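Local coordinates for Sts-2 protein (Mus musculus, PDB 3D4I) that acts as an acid-dependent phosphatase through its histidine phosphatase domain, and interferes with the CBL-mediated down-regulation and degradation of receptor tyrosine kinases, at residues L45-L51 against P66-C70; G79-L83 against I107-K112; V87-F93 against D193-I199; Y172-V176 against P218-F224; R211-G215 against K247-V251. Residue numbers count along the deposited sequence, not the author numbering.

Contact 1: residues L45-L51 against P66-C70; sequences LNFPRSL and PLSSC
P66, in extended conformation (phi/psi -79/170), sets its ring against two apolar groups of the irregular segment L45-L51: P66 CG lies 4.0 Å from P48 CG and 3.7 Å from L51 CD2. L67 turns its side chain off to helix 98-111, but its carbonyl O sits 3.7 Å from P48 CG. S68 is the N-cap of helix 69-85; its p rotamer brings OG to G71 N and to E19 OE1. The start of this helix of the histidine phosphatase domain has two sets of acceptors, S68 and the loop L45-L51, whose N46 accepts from two successive NH groups; L45 and C70 also pack on A81 and F73 of the second subunit. S69 (-55/-40, m rotamer) enters the helix. S69 N donates to N46 O (2.8 Å, 164°; CA-CA 4.6 Å), and S69 OG donates to L45 O at 2.8 Å. C70 N completes the set with N46 OD1 at 2.8 Å; the t rotamer of N46 swings the amide there, and N46 ND2 turns to E19 OE1.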
# COMPACT_ATOMS: atom_id res chain seq x y z
N LEU A 45 11.34 -0.38 5.08
CA LEU A 45 10.04 -0.54 5.69
C LEU A 45 9.14 -1.45 4.88
O LEU A 45 8.11 -1.89 5.39
CB LEU A 45 9.34 0.81 5.92
CG LEU A 45 10.11 1.85 6.75
CD1 LEU A 45 9.21 3.04 6.98
CD2 LEU A 45 10.51 1.25 8.13
N ASN A 46 9.52 -1.77 3.65
CA ASN A 46 8.67 -2.69 2.86
C ASN A 46 8.94 -4.16 3.16
O ASN A 46 8.21 -5.02 2.66
CB ASN A 46 8.81 -2.41 1.36
CG ASN A 46 7.61 -2.89 0.54
OD1 ASN A 46 6.47 -2.80 0.98
ND2 ASN A 46 7.88 -3.38 -0.68
N PHE A 47 9.99 -4.46 3.94
CA PHE A 47 10.10 -5.79 4.57
C PHE A 47 9.07 -5.85 5.67
O PHE A 47 8.85 -4.83 6.34
CB PHE A 47 11.50 -6.04 5.16
CG PHE A 47 12.56 -6.31 4.12
CD1 PHE A 47 13.14 -5.28 3.40
CD2 PHE A 47 12.99 -7.61 3.87
CE1 PHE A 47 14.18 -5.53 2.44
CE2 PHE A 47 13.98 -7.87 2.92
CZ PHE A 47 14.59 -6.83 2.22
N PRO A 48 8.39 -7.01 5.86
CA PRO A 48 7.35 -7.08 6.89
C PRO A 48 7.90 -7.00 8.32
O PRO A 48 9.08 -7.27 8.54
CB PRO A 48 6.67 -8.44 6.63
CG PRO A 48 7.74 -9.27 5.88
CD PRO A 48 8.56 -8.28 5.12
N ARG A 49 7.05 -6.65 9.27
CA ARG A 49 7.43 -6.49 10.67
C ARG A 49 8.07 -7.75 11.23
O ARG A 49 9.00 -7.68 12.02
CB ARG A 49 6.21 -6.06 11.52
CG ARG A 49 6.27 -4.62 12.05
CD ARG A 49 4.90 -4.18 12.59
NE ARG A 49 4.95 -3.42 13.84
CZ ARG A 49 3.87 -3.14 14.58
NH1 ARG A 49 2.67 -3.55 14.19
NH2 ARG A 49 3.99 -2.45 15.72
N SER A 50 7.58 -8.90 10.79
CA SER A 50 8.08 -10.19 11.26
C SER A 50 7.91 -11.27 10.21
O SER A 50 7.14 -11.10 9.25
CB SER A 50 7.36 -10.61 12.55
OG SER A 50 6.02 -10.98 12.26
N LEU A 51 8.65 -12.36 10.39
CA LEU A 51 8.43 -13.60 9.66
C LEU A 51 7.81 -14.65 10.60
O LEU A 51 8.12 -14.66 11.81
CB LEU A 51 9.75 -14.14 9.09
CG LEU A 51 10.55 -13.25 8.14
CD1 LEU A 51 11.84 -13.94 7.70
CD2 LEU A 51 9.70 -12.86 6.94
N PRO A 66 7.70 -14.01 1.87
CA PRO A 66 6.49 -13.39 2.38
C PRO A 66 6.02 -12.22 1.53
O PRO A 66 6.73 -11.75 0.64
CB PRO A 66 6.92 -12.89 3.75
CG PRO A 66 8.35 -12.50 3.56
CD PRO A 66 8.88 -13.60 2.67
N LEU A 67 4.81 -11.75 1.82
CA LEU A 67 4.34 -10.52 1.23
C LEU A 67 5.21 -9.38 1.77
O LEU A 67 5.61 -9.42 2.91
CB LEU A 67 2.90 -10.26 1.67
CG LEU A 67 1.84 -11.17 1.09
CD1 LEU A 67 0.47 -10.78 1.65
CD2 LEU A 67 1.86 -11.08 -0.40
N SER A 68 5.46 -8.38 0.95
CA SER A 68 6.03 -7.11 1.43
C SER A 68 4.98 -6.36 2.20
O SER A 68 3.79 -6.73 2.18
CB SER A 68 6.47 -6.27 0.24
OG SER A 68 5.32 -5.92 -0.54
N SER A 69 5.39 -5.28 2.88
CA SER A 69 4.42 -4.39 3.53
C SER A 69 3.37 -3.87 2.53
O SER A 69 2.18 -3.78 2.85
CB SER A 69 5.17 -3.21 4.16
OG SER A 69 6.06 -3.71 5.16
N CYS A 70 3.81 -3.56 1.32
CA CYS A 70 2.89 -3.09 0.27
C CYS A 70 1.93 -4.22 -0.17
O CYS A 70 0.74 -3.98 -0.37
CB CYS A 70 3.69 -2.57 -0.92
SG CYS A 70 2.67 -1.84 -2.22

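Contact 2: residues G79-L83 against I107-K112; sequences GEALL and ILEELK
L111 lays its CD1 methyl over the backbone of L82 and L83, 3.8 Å from L82 C and 3.5 Å from L83 N, and against L82 CB at 3.9 Å; chi1 of -114° and chi2 of -18°, both off-well, carry it there. This is a close helix-helix crossing in the alpha/beta sandwich of the histidine phosphatase fold, where helices 69-85 and 98-111 pack against one face of the sheet, touching strands 11-16 and 89-94. The local axes approach to 7.6 Å at -37°, running in the same general direction. At the tightest point G79 CA is 4.0 Å from I107 CA; a CB on G79 would lie 2.6 Å from I107 O, so the missing side chain permits the approach. E110 CB fits into the space, 3.6 Å from G79 C and 3.4 Å from E80 N. On the sheet side L82 CD1 meets I107 CG2 at 3.9 Å. Helix 98-111 ends in a Schellman motif at K112 (phi/psi 67/29), where L83 CD2 reaches K112 CE at 3.8 Å.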
# COMPACT_ATOMS: atom_id res chain seq x y z
N GLY A 79 -9.69 -6.88 0.42
CA GLY A 79 -10.64 -7.45 1.39
C GLY A 79 -11.68 -6.42 1.85
O GLY A 79 -12.88 -6.72 1.93
N GLU A 80 -11.22 -5.22 2.16
CA GLU A 80 -12.09 -4.09 2.50
C GLU A 80 -13.08 -3.74 1.38
O GLU A 80 -14.28 -3.51 1.66
CB GLU A 80 -11.26 -2.88 2.90
CG GLU A 80 -12.11 -1.66 3.32
CD GLU A 80 -11.26 -0.42 3.46
OE1 GLU A 80 -10.42 -0.18 2.57
OE2 GLU A 80 -11.42 0.30 4.45
N ALA A 81 -12.62 -3.74 0.13
CA ALA A 81 -13.52 -3.51 -1.01
C ALA A 81 -14.55 -4.63 -1.12
O ALA A 81 -15.74 -4.38 -1.37
CB ALA A 81 -12.73 -3.37 -2.32
N LEU A 82 -14.11 -5.88 -0.93
CA LEU A 82 -15.04 -7.00 -0.90
C LEU A 82 -16.10 -6.83 0.17
O LEU A 82 -17.28 -7.04 -0.11
CB LEU A 82 -14.31 -8.34 -0.72
CG LEU A 82 -13.65 -8.83 -2.02
CD1 LEU A 82 -12.57 -9.89 -1.73
CD2 LEU A 82 -14.73 -9.37 -3.05
N LEU A 83 -15.69 -6.43 1.38
CA LEU A 83 -16.68 -6.08 2.42
C LEU A 83 -17.67 -5.02 1.94
O LEU A 83 -18.90 -5.20 2.06
CB LEU A 83 -16.02 -5.64 3.75
CG LEU A 83 -16.98 -5.46 4.94
CD1 LEU A 83 -17.69 -6.79 5.27
CD2 LEU A 83 -16.28 -4.91 6.17
N ILE A 107 -7.21 -10.68 3.36
CA ILE A 107 -8.55 -10.50 2.79
C ILE A 107 -9.65 -10.89 3.80
O ILE A 107 -10.58 -10.11 4.04
CB ILE A 107 -8.72 -11.31 1.47
CG1 ILE A 107 -7.82 -10.73 0.37
CG2 ILE A 107 -10.18 -11.34 1.01
CD1 ILE A 107 -7.75 -11.62 -0.87
N LEU A 108 -9.54 -12.08 4.40
CA LEU A 108 -10.52 -12.55 5.38
C LEU A 108 -10.63 -11.66 6.62
O LEU A 108 -11.73 -11.48 7.15
CB LEU A 108 -10.20 -13.98 5.82
CG LEU A 108 -10.61 -15.12 4.87
CD1 LEU A 108 -9.82 -16.35 5.26
CD2 LEU A 108 -12.12 -15.40 4.96
N GLU A 109 -9.50 -11.12 7.10
CA GLU A 109 -9.50 -10.22 8.25
C GLU A 109 -10.30 -8.96 7.95
O GLU A 109 -11.13 -8.53 8.77
CB GLU A 109 -8.07 -9.93 8.71
CG GLU A 109 -7.52 -11.01 9.63
CD GLU A 109 -6.02 -10.88 9.91
OE1 GLU A 109 -5.41 -9.84 9.54
OE2 GLU A 109 -5.45 -11.82 10.49
N GLU A 110 -10.13 -8.42 6.75
CA GLU A 110 -10.87 -7.22 6.35
C GLU A 110 -12.33 -7.50 6.01
O GLU A 110 -13.17 -6.60 6.11
CB GLU A 110 -10.20 -6.53 5.17
CG GLU A 110 -8.87 -5.87 5.50
CD GLU A 110 -8.98 -4.75 6.50
OE1 GLU A 110 -10.00 -4.00 6.50
OE2 GLU A 110 -8.05 -4.65 7.32
N LEU A 111 -12.62 -8.74 5.61
CA LEU A 111 -14.01 -9.19 5.45
C LEU A 111 -14.70 -9.48 6.78
O LEU A 111 -15.91 -9.68 6.81
CB LEU A 111 -14.04 -10.48 4.64
CG LEU A 111 -14.63 -10.72 3.24
CD1 LEU A 111 -15.64 -9.65 2.73
CD2 LEU A 111 -13.60 -11.05 2.21
N LYS A 112 -13.93 -9.56 7.86
CA LYS A 112 -14.41 -9.96 9.19
C LYS A 112 -14.85 -11.43 9.27
O LYS A 112 -15.69 -11.81 10.10
CB LYS A 112 -15.51 -9.02 9.71
CG LYS A 112 -15.06 -7.59 9.88
CD LYS A 112 -16.21 -6.67 10.34
CE LYS A 112 -15.92 -5.20 9.99
NZ LYS A 112 -14.47 -4.86 10.11

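Contact 3: residues V87-F93 against D193-I199; sequences VRVTAVF and DMGITLI
Five hydrogen bonds join the segments, the shortest from T90 OG1 to D193 OD2 at 2.5 Å. The other four make a parallel beta ladder, the pairing of strands 89-94 and 196-201 in the central sheet of the histidine phosphatase fold: I196 N to R88 O (2.8 Å), T90 N to I196 O (2.9 Å), L198 N to A91 O (2.8 Å) and F93 N to L198 O (2.9 Å), with local axes 4.5 Å apart at 17°. V89 pairs with I196 but A91 with T197, so the register slips by one residue: T90, at phi/psi -116/-14, is the extra residue of a beta bulge, and its p rotamer aims OG1 at the D193 carboxylate. G195 CA lies 3.4 Å from R88 O, and a CB there would clash, 2.6 Å from T90 CG2 and 2.7 Å from R88 O. V89, V92, I196 and L198 point to the face covered by helix 98-111, where V89 CG1 meets L198 CG and V92 CB meets L198 CB, both at 3.8 Å. A91, F93, T197 and I199 occupy the other face, toward helix 172-187. There the edge of the F93 ring takes T197 CG2, 3.4 Å from F93 CD1.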
# COMPACT_ATOMS: atom_id res chain seq x y z
N VAL A 87 -20.98 -8.60 -1.20
CA VAL A 87 -21.04 -9.99 -1.67
C VAL A 87 -20.86 -11.00 -0.52
O VAL A 87 -20.20 -10.72 0.49
CB VAL A 87 -20.04 -10.29 -2.84
CG1 VAL A 87 -20.27 -9.33 -3.97
CG2 VAL A 87 -18.56 -10.27 -2.36
N ARG A 88 -21.44 -12.18 -0.70
CA ARG A 88 -21.34 -13.27 0.27
C ARG A 88 -20.17 -14.19 -0.08
O ARG A 88 -20.23 -14.89 -1.07
CB ARG A 88 -22.67 -14.08 0.25
CG ARG A 88 -22.78 -15.09 1.38
CD ARG A 88 -24.22 -15.70 1.55
NE ARG A 88 -24.11 -16.86 2.42
CZ ARG A 88 -24.24 -18.12 2.04
NH1 ARG A 88 -24.53 -18.41 0.78
NH2 ARG A 88 -24.08 -19.09 2.93
N VAL A 89 -19.12 -14.17 0.74
CA VAL A 89 -17.99 -15.08 0.58
C VAL A 89 -18.21 -16.28 1.50
O VAL A 89 -18.41 -16.10 2.71
CB VAL A 89 -16.64 -14.39 0.95
CG1 VAL A 89 -15.48 -15.38 0.90
CG2 VAL A 89 -16.38 -13.20 0.04
N THR A 90 -18.16 -17.49 0.93
CA THR A 90 -18.49 -18.72 1.65
C THR A 90 -17.35 -19.71 1.82
O THR A 90 -17.45 -20.67 2.58
CB THR A 90 -19.66 -19.47 0.94
OG1 THR A 90 -19.27 -19.78 -0.41
CG2 THR A 90 -20.88 -18.59 0.89
N ALA A 91 -16.26 -19.52 1.09
CA ALA A 91 -15.15 -20.44 1.16
C ALA A 91 -13.91 -19.79 0.58
O ALA A 91 -14.00 -18.90 -0.26
CB ALA A 91 -15.46 -21.74 0.44
N VAL A 92 -12.75 -20.23 1.07
CA VAL A 92 -11.48 -19.80 0.52
C VAL A 92 -10.45 -20.91 0.50
O VAL A 92 -10.24 -21.64 1.49
CB VAL A 92 -10.95 -18.39 1.02
CG1 VAL A 92 -11.91 -17.63 1.93
CG2 VAL A 92 -9.50 -18.39 1.53
N PHE A 93 -9.89 -21.06 -0.69
CA PHE A 93 -8.83 -21.98 -0.96
C PHE A 93 -7.59 -21.15 -1.27
O PHE A 93 -7.70 -20.07 -1.88
CB PHE A 93 -9.21 -22.86 -2.15
CG PHE A 93 -10.42 -23.71 -1.90
CD1 PHE A 93 -11.70 -23.17 -2.02
CD2 PHE A 93 -10.29 -25.06 -1.55
CE1 PHE A 93 -12.84 -23.95 -1.77
CE2 PHE A 93 -11.43 -25.85 -1.32
CZ PHE A 93 -12.70 -25.29 -1.43
N ASP A 193 -23.94 -24.58 -2.93
CA ASP A 193 -23.52 -23.25 -2.44
C ASP A 193 -23.87 -22.11 -3.39
O ASP A 193 -23.71 -22.26 -4.61
CB ASP A 193 -22.01 -23.25 -2.21
CG ASP A 193 -21.55 -22.06 -1.40
OD1 ASP A 193 -22.31 -21.57 -0.55
OD2 ASP A 193 -20.40 -21.62 -1.62
N MET A 194 -24.34 -20.99 -2.85
CA MET A 194 -24.72 -19.84 -3.70
C MET A 194 -23.95 -18.52 -3.51
O MET A 194 -24.33 -17.48 -4.07
CB MET A 194 -26.25 -19.62 -3.69
CG MET A 194 -26.98 -20.74 -4.42
SD MET A 194 -28.78 -20.81 -4.19
CE MET A 194 -29.34 -20.48 -5.87
N GLY A 195 -22.86 -18.57 -2.76
CA GLY A 195 -21.99 -17.40 -2.63
C GLY A 195 -20.71 -17.56 -3.42
O GLY A 195 -20.62 -18.38 -4.37
N ILE A 196 -19.72 -16.76 -3.05
CA ILE A 196 -18.43 -16.73 -3.74
C ILE A 196 -17.36 -17.52 -3.00
O ILE A 196 -17.16 -17.36 -1.81
CB ILE A 196 -17.94 -15.27 -3.96
CG1 ILE A 196 -18.99 -14.45 -4.72
CG2 ILE A 196 -16.55 -15.24 -4.67
CD1 ILE A 196 -18.61 -12.97 -4.91
N THR A 197 -16.66 -18.38 -3.75
CA THR A 197 -15.47 -19.04 -3.26
C THR A 197 -14.23 -18.30 -3.75
O THR A 197 -14.08 -18.04 -4.95
CB THR A 197 -15.41 -20.50 -3.78
OG1 THR A 197 -16.52 -21.23 -3.24
CG2 THR A 197 -14.09 -21.19 -3.35
N LEU A 198 -13.32 -17.98 -2.83
CA LEU A 198 -12.05 -17.34 -3.23
C LEU A 198 -10.98 -18.39 -3.53
O LEU A 198 -10.85 -19.36 -2.79
CB LEU A 198 -11.57 -16.36 -2.15
CG LEU A 198 -12.57 -15.34 -1.55
CD1 LEU A 198 -11.85 -14.42 -0.57
CD2 LEU A 198 -13.25 -14.50 -2.61
N ILE A 199 -10.25 -18.19 -4.62
CA ILE A 199 -9.14 -19.04 -5.01
C ILE A 199 -7.93 -18.11 -5.00
O ILE A 199 -7.72 -17.35 -5.94
CB ILE A 199 -9.34 -19.66 -6.44
CG1 ILE A 199 -10.66 -20.47 -6.56
CG2 ILE A 199 -8.12 -20.49 -6.86
CD1 ILE A 199 -10.81 -21.63 -5.61

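Contact 4: residues Y172-V176 against P218-F224; sequences YDQYV and PRECGDF
In a Cys sulfur-aromatic contact, C221 SG sits over the face of the Y172 ring, 4.3 Å from its centroid and 27° off the normal, and C221 CA adds a CH-pi contact at 4.0 Å, 13° off the normal. The Y172 side chain, with chi1 near t, extends from the first turn of helix 172-187 to the loop leading into helix 221-229. There Y172 OH donates to R219 O at a short 2.5 Å, and water 1 donates a hydrogen bond to Y172 OH and accepts one from R219 N, both at 3.0 Å. F224, also t, turns its ring face to Y172 CE1, with CE1 to F224 CD2 at 3.4 Å; the two ring planes meet obliquely at 49°. Y175 completes the aromatic cluster, its CE2 3.6 Å from F224 CZ, and V176 CG2 touches P218 CG at 3.7 Å. E220 is the N-cap of helix 221-229, its OE1 receiving weak bonds from G222 N (3.0 Å) and D223 N (3.3 Å). Outside the pair, Y175 stacks on W128 and its OH hydrogen-bonds S208 OG, while R219 forms a salt bridge with D207; S208 and D207 lie on helix 205-208, beside which these two helix starts of the histidine phosphatase domain meet.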
# COMPACT_ATOMS: atom_id res chain seq x y z
N TYR A 172 3.66 -28.61 -18.97
CA TYR A 172 2.52 -27.70 -19.07
C TYR A 172 1.21 -28.47 -19.12
O TYR A 172 0.27 -28.14 -18.39
CB TYR A 172 2.66 -26.76 -20.27
CG TYR A 172 1.45 -25.88 -20.51
CD1 TYR A 172 1.15 -24.82 -19.65
CD2 TYR A 172 0.61 -26.11 -21.60
CE1 TYR A 172 0.02 -24.02 -19.87
CE2 TYR A 172 -0.53 -25.31 -21.82
CZ TYR A 172 -0.81 -24.28 -20.96
OH TYR A 172 -1.91 -23.49 -21.20
N ASP A 173 1.14 -29.50 -19.97
CA ASP A 173 -0.05 -30.36 -20.07
C ASP A 173 -0.46 -30.98 -18.72
O ASP A 173 -1.65 -31.03 -18.38
CB ASP A 173 0.12 -31.46 -21.14
CG ASP A 173 0.10 -30.90 -22.57
OD1 ASP A 173 -0.44 -29.80 -22.81
OD2 ASP A 173 0.66 -31.57 -23.46
N GLN A 174 0.53 -31.46 -17.97
CA GLN A 174 0.29 -32.04 -16.65
C GLN A 174 -0.18 -30.99 -15.65
O GLN A 174 -1.12 -31.25 -14.86
CB GLN A 174 1.54 -32.73 -16.14
CG GLN A 174 1.74 -34.08 -16.82
CD GLN A 174 3.08 -34.70 -16.53
OE1 GLN A 174 4.05 -34.01 -16.24
NE2 GLN A 174 3.14 -36.03 -16.61
N TYR A 175 0.48 -29.82 -15.70
CA TYR A 175 0.08 -28.66 -14.88
C TYR A 175 -1.39 -28.27 -15.11
O TYR A 175 -2.16 -28.15 -14.16
CB TYR A 175 1.00 -27.45 -15.15
CG TYR A 175 0.42 -26.15 -14.63
CD1 TYR A 175 0.37 -25.89 -13.27
CD2 TYR A 175 -0.12 -25.20 -15.51
CE1 TYR A 175 -0.18 -24.72 -12.78
CE2 TYR A 175 -0.69 -24.02 -15.03
CZ TYR A 175 -0.70 -23.78 -13.67
OH TYR A 175 -1.28 -22.64 -13.16
N VAL A 176 -1.76 -28.02 -16.37
CA VAL A 176 -3.15 -27.60 -16.66
C VAL A 176 -4.17 -28.67 -16.25
O VAL A 176 -5.28 -28.35 -15.78
CB VAL A 176 -3.36 -27.11 -18.13
CG1 VAL A 176 -2.51 -25.86 -18.40
CG2 VAL A 176 -3.05 -28.19 -19.15
N PRO A 218 -7.05 -25.86 -22.82
CA PRO A 218 -5.89 -25.08 -22.38
C PRO A 218 -5.38 -24.19 -23.51
O PRO A 218 -5.43 -24.58 -24.68
CB PRO A 218 -4.87 -26.17 -22.04
CG PRO A 218 -5.73 -27.33 -21.59
CD PRO A 218 -6.84 -27.31 -22.60
N ARG A 219 -4.94 -22.98 -23.16
CA ARG A 219 -4.26 -22.11 -24.11
C ARG A 219 -2.95 -22.77 -24.47
O ARG A 219 -2.41 -23.53 -23.67
CB ARG A 219 -3.94 -20.76 -23.47
CG ARG A 219 -5.12 -19.90 -23.19
CD ARG A 219 -4.69 -18.55 -22.70
NE ARG A 219 -5.84 -17.76 -22.28
CZ ARG A 219 -6.51 -16.92 -23.06
NH1 ARG A 219 -6.15 -16.74 -24.32
NH2 ARG A 219 -7.54 -16.25 -22.57
N GLU A 220 -2.43 -22.50 -25.67
CA GLU A 220 -1.07 -22.88 -26.03
C GLU A 220 -0.12 -22.29 -24.97
O GLU A 220 -0.33 -21.18 -24.50
CB GLU A 220 -0.72 -22.34 -27.42
CG GLU A 220 0.50 -22.98 -28.09
CD GLU A 220 1.83 -22.26 -27.78
OE1 GLU A 220 1.83 -21.01 -27.70
OE2 GLU A 220 2.87 -22.95 -27.64
N CYS A 221 0.91 -23.05 -24.62
CA CYS A 221 1.80 -22.69 -23.52
C CYS A 221 2.39 -21.29 -23.63
O CYS A 221 2.45 -20.57 -22.63
CB CYS A 221 2.93 -23.70 -23.39
SG CYS A 221 4.02 -23.37 -21.99
N GLY A 222 2.84 -20.92 -24.84
CA GLY A 222 3.46 -19.61 -25.10
C GLY A 222 2.49 -18.47 -24.90
O GLY A 222 2.83 -17.43 -24.34
N ASP A 223 1.27 -18.69 -25.38
CA ASP A 223 0.14 -17.79 -25.20
C ASP A 223 -0.20 -17.63 -23.72
O ASP A 223 -0.44 -16.51 -23.25
CB ASP A 223 -1.04 -18.37 -25.99
CG ASP A 223 -0.96 -18.06 -27.47
OD1 ASP A 223 -0.42 -16.99 -27.83
OD2 ASP A 223 -1.44 -18.89 -28.27
N PHE A 224 -0.21 -18.74 -22.99
CA PHE A 224 -0.46 -18.74 -21.53
C PHE A 224 0.63 -17.91 -20.82
O PHE A 224 0.33 -16.99 -20.07
CB PHE A 224 -0.52 -20.19 -21.06
CG PHE A 224 -0.38 -20.40 -19.57
CD1 PHE A 224 -1.47 -20.24 -18.72
CD2 PHE A 224 0.82 -20.87 -19.03
CE1 PHE A 224 -1.34 -20.47 -17.33
CE2 PHE A 224 0.96 -21.11 -17.65
CZ PHE A 224 -0.13 -20.91 -16.81
O HOH W 1 -4.56 -22.69 -20.16

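Contact 5: residues R211-G215 against K247-V251; sequences RPLLG and KWDLV
R211 and P212 open a short, weakly bonded helical turn, out of reach of K247-V251, that brings L213 and L214 against strand 248-251, an outermost strand, within this chain, of the mixed sheet of the histidine phosphatase fold; P212 itself packs on A180 of helix 172-187. L213 (m rotamer) turns its CB over one face of the W248 indole, a CH-pi contact with CB 4.3 Å from the centroid of the five-membered ring and 21° off its normal; L213 CB to W248 CG is 4.0 Å. Both side chains also touch I187 and I12, which makes this a meeting of turn, edge strand, helix 172-187 and strand 11-16. The backbones are linked through water 2, which donates to L213 O (2.8 Å) and accepts from W248 N (2.9 Å). L214 has its CA 5.3 Å from that of W248, the closest CA pair, and its m,t side chain lies along the strand: L214 CD2 is 3.5 Å from W248 O and 4.2 Å from W248 CB, while L214 CD1 reaches L250 CG at 3.8 Å. G215, at phi/psi 73/29, leaves the helix in a Schellman motif. Just before it, L214 O is 3.8 Å from K247 NZ, which is not a hydrogen bond; K247 bends back to its own strand, and its NZ donates to W248 O at 2.9 Å.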
# COMPACT_ATOMS: atom_id res chain seq x y z
N ARG A 211 -10.37 -21.50 -17.14
CA ARG A 211 -10.63 -22.21 -18.41
C ARG A 211 -11.40 -23.53 -18.26
O ARG A 211 -12.37 -23.75 -19.00
CB ARG A 211 -9.34 -22.38 -19.22
CG ARG A 211 -8.86 -21.06 -19.80
CD ARG A 211 -7.71 -21.23 -20.75
NE ARG A 211 -8.14 -21.70 -22.06
CZ ARG A 211 -8.60 -20.92 -23.05
NH1 ARG A 211 -8.72 -19.61 -22.90
NH2 ARG A 211 -8.92 -21.48 -24.21
N PRO A 212 -11.00 -24.41 -17.30
CA PRO A 212 -11.75 -25.66 -17.07
C PRO A 212 -13.21 -25.43 -16.67
O PRO A 212 -14.07 -26.20 -17.10
CB PRO A 212 -10.99 -26.34 -15.92
CG PRO A 212 -9.64 -25.76 -15.95
CD PRO A 212 -9.84 -24.32 -16.39
N LEU A 213 -13.49 -24.37 -15.89
CA LEU A 213 -14.87 -24.05 -15.50
C LEU A 213 -15.67 -23.61 -16.70
O LEU A 213 -16.85 -23.94 -16.83
CB LEU A 213 -14.91 -22.91 -14.47
CG LEU A 213 -14.19 -23.08 -13.13
CD1 LEU A 213 -14.51 -21.87 -12.22
CD2 LEU A 213 -14.59 -24.37 -12.45
N LEU A 214 -15.03 -22.85 -17.57
CA LEU A 214 -15.68 -22.29 -18.75
C LEU A 214 -15.80 -23.32 -19.87
O LEU A 214 -16.43 -23.06 -20.89
CB LEU A 214 -14.91 -21.04 -19.23
CG LEU A 214 -14.68 -19.94 -18.19
CD1 LEU A 214 -13.64 -18.91 -18.70
CD2 LEU A 214 -15.97 -19.25 -17.78
N GLY A 215 -15.22 -24.49 -19.67
CA GLY A 215 -15.27 -25.57 -20.66
C GLY A 215 -14.39 -25.29 -21.86
O GLY A 215 -14.69 -25.76 -22.95
N LYS A 247 -23.45 -24.24 -16.41
CA LYS A 247 -22.43 -23.56 -17.21
C LYS A 247 -21.91 -22.37 -16.44
O LYS A 247 -22.67 -21.74 -15.70
CB LYS A 247 -23.06 -23.04 -18.52
CG LYS A 247 -22.05 -22.70 -19.60
CD LYS A 247 -22.27 -21.27 -20.16
CE LYS A 247 -21.21 -20.91 -21.23
NZ LYS A 247 -19.81 -21.29 -20.83
N TRP A 248 -20.63 -22.07 -16.63
CA TRP A 248 -19.98 -20.91 -15.99
C TRP A 248 -19.64 -19.88 -17.05
O TRP A 248 -19.25 -20.26 -18.14
CB TRP A 248 -18.67 -21.33 -15.30
CG TRP A 248 -18.86 -22.28 -14.16
CD1 TRP A 248 -19.09 -23.62 -14.24
CD2 TRP A 248 -18.80 -21.96 -12.77
NE1 TRP A 248 -19.20 -24.16 -12.97
CE2 TRP A 248 -19.02 -23.16 -12.05
CE3 TRP A 248 -18.58 -20.76 -12.06
CZ2 TRP A 248 -19.03 -23.20 -10.65
CZ3 TRP A 248 -18.59 -20.81 -10.66
CH2 TRP A 248 -18.81 -22.01 -9.98
N ASP A 249 -19.75 -18.60 -16.70
CA ASP A 249 -19.42 -17.47 -17.57
C ASP A 249 -18.46 -16.55 -16.82
O ASP A 249 -18.60 -16.38 -15.61
CB ASP A 249 -20.66 -16.62 -17.89
CG ASP A 249 -21.72 -17.37 -18.69
OD1 ASP A 249 -21.43 -17.81 -19.82
OD2 ASP A 249 -22.85 -17.48 -18.17
N LEU A 250 -17.53 -15.95 -17.55
CA LEU A 250 -16.72 -14.84 -17.06
C LEU A 250 -17.54 -13.57 -16.85
O LEU A 250 -18.31 -13.14 -17.72
CB LEU A 250 -15.64 -14.51 -18.06
CG LEU A 250 -14.32 -15.25 -18.02
CD1 LEU A 250 -13.59 -14.87 -19.26
CD2 LEU A 250 -13.56 -14.82 -16.77
N VAL A 251 -17.32 -12.94 -15.70
CA VAL A 251 -18.15 -11.85 -15.23
C VAL A 251 -17.17 -10.79 -14.72
O VAL A 251 -16.05 -11.13 -14.34
CB VAL A 251 -19.13 -12.39 -14.11
CG1 VAL A 251 -19.78 -11.28 -13.32
CG2 VAL A 251 -20.22 -13.29 -14.71
O HOH W 2 -19.22 -23.98 -18.25

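In the fold
Contacts 2 and 3 form one continuous core, their centres 12 Å apart: L108 CD2 meets V92 CG1 at 3.8 Å and I107 CG2 meets L198 CD1 at 3.8 Å, so the helix pair covers one face of the sheet. Contacts 3 and 5 reach the same sheet, with centres 16 Å apart and nearest atoms about 7 Å. Contacts 4 and 5 touch where the like-charged R219 NE and R211 NH1 come within 3.5 Å. Contact 1 shares helix 69-85 with contact 2, centres 19 Å apart, and both reach the second subunit: R49 of contact 1 pairs with E80 and D84 of that subunit, so contact 1 in one copy faces the contact 2 helix in the other.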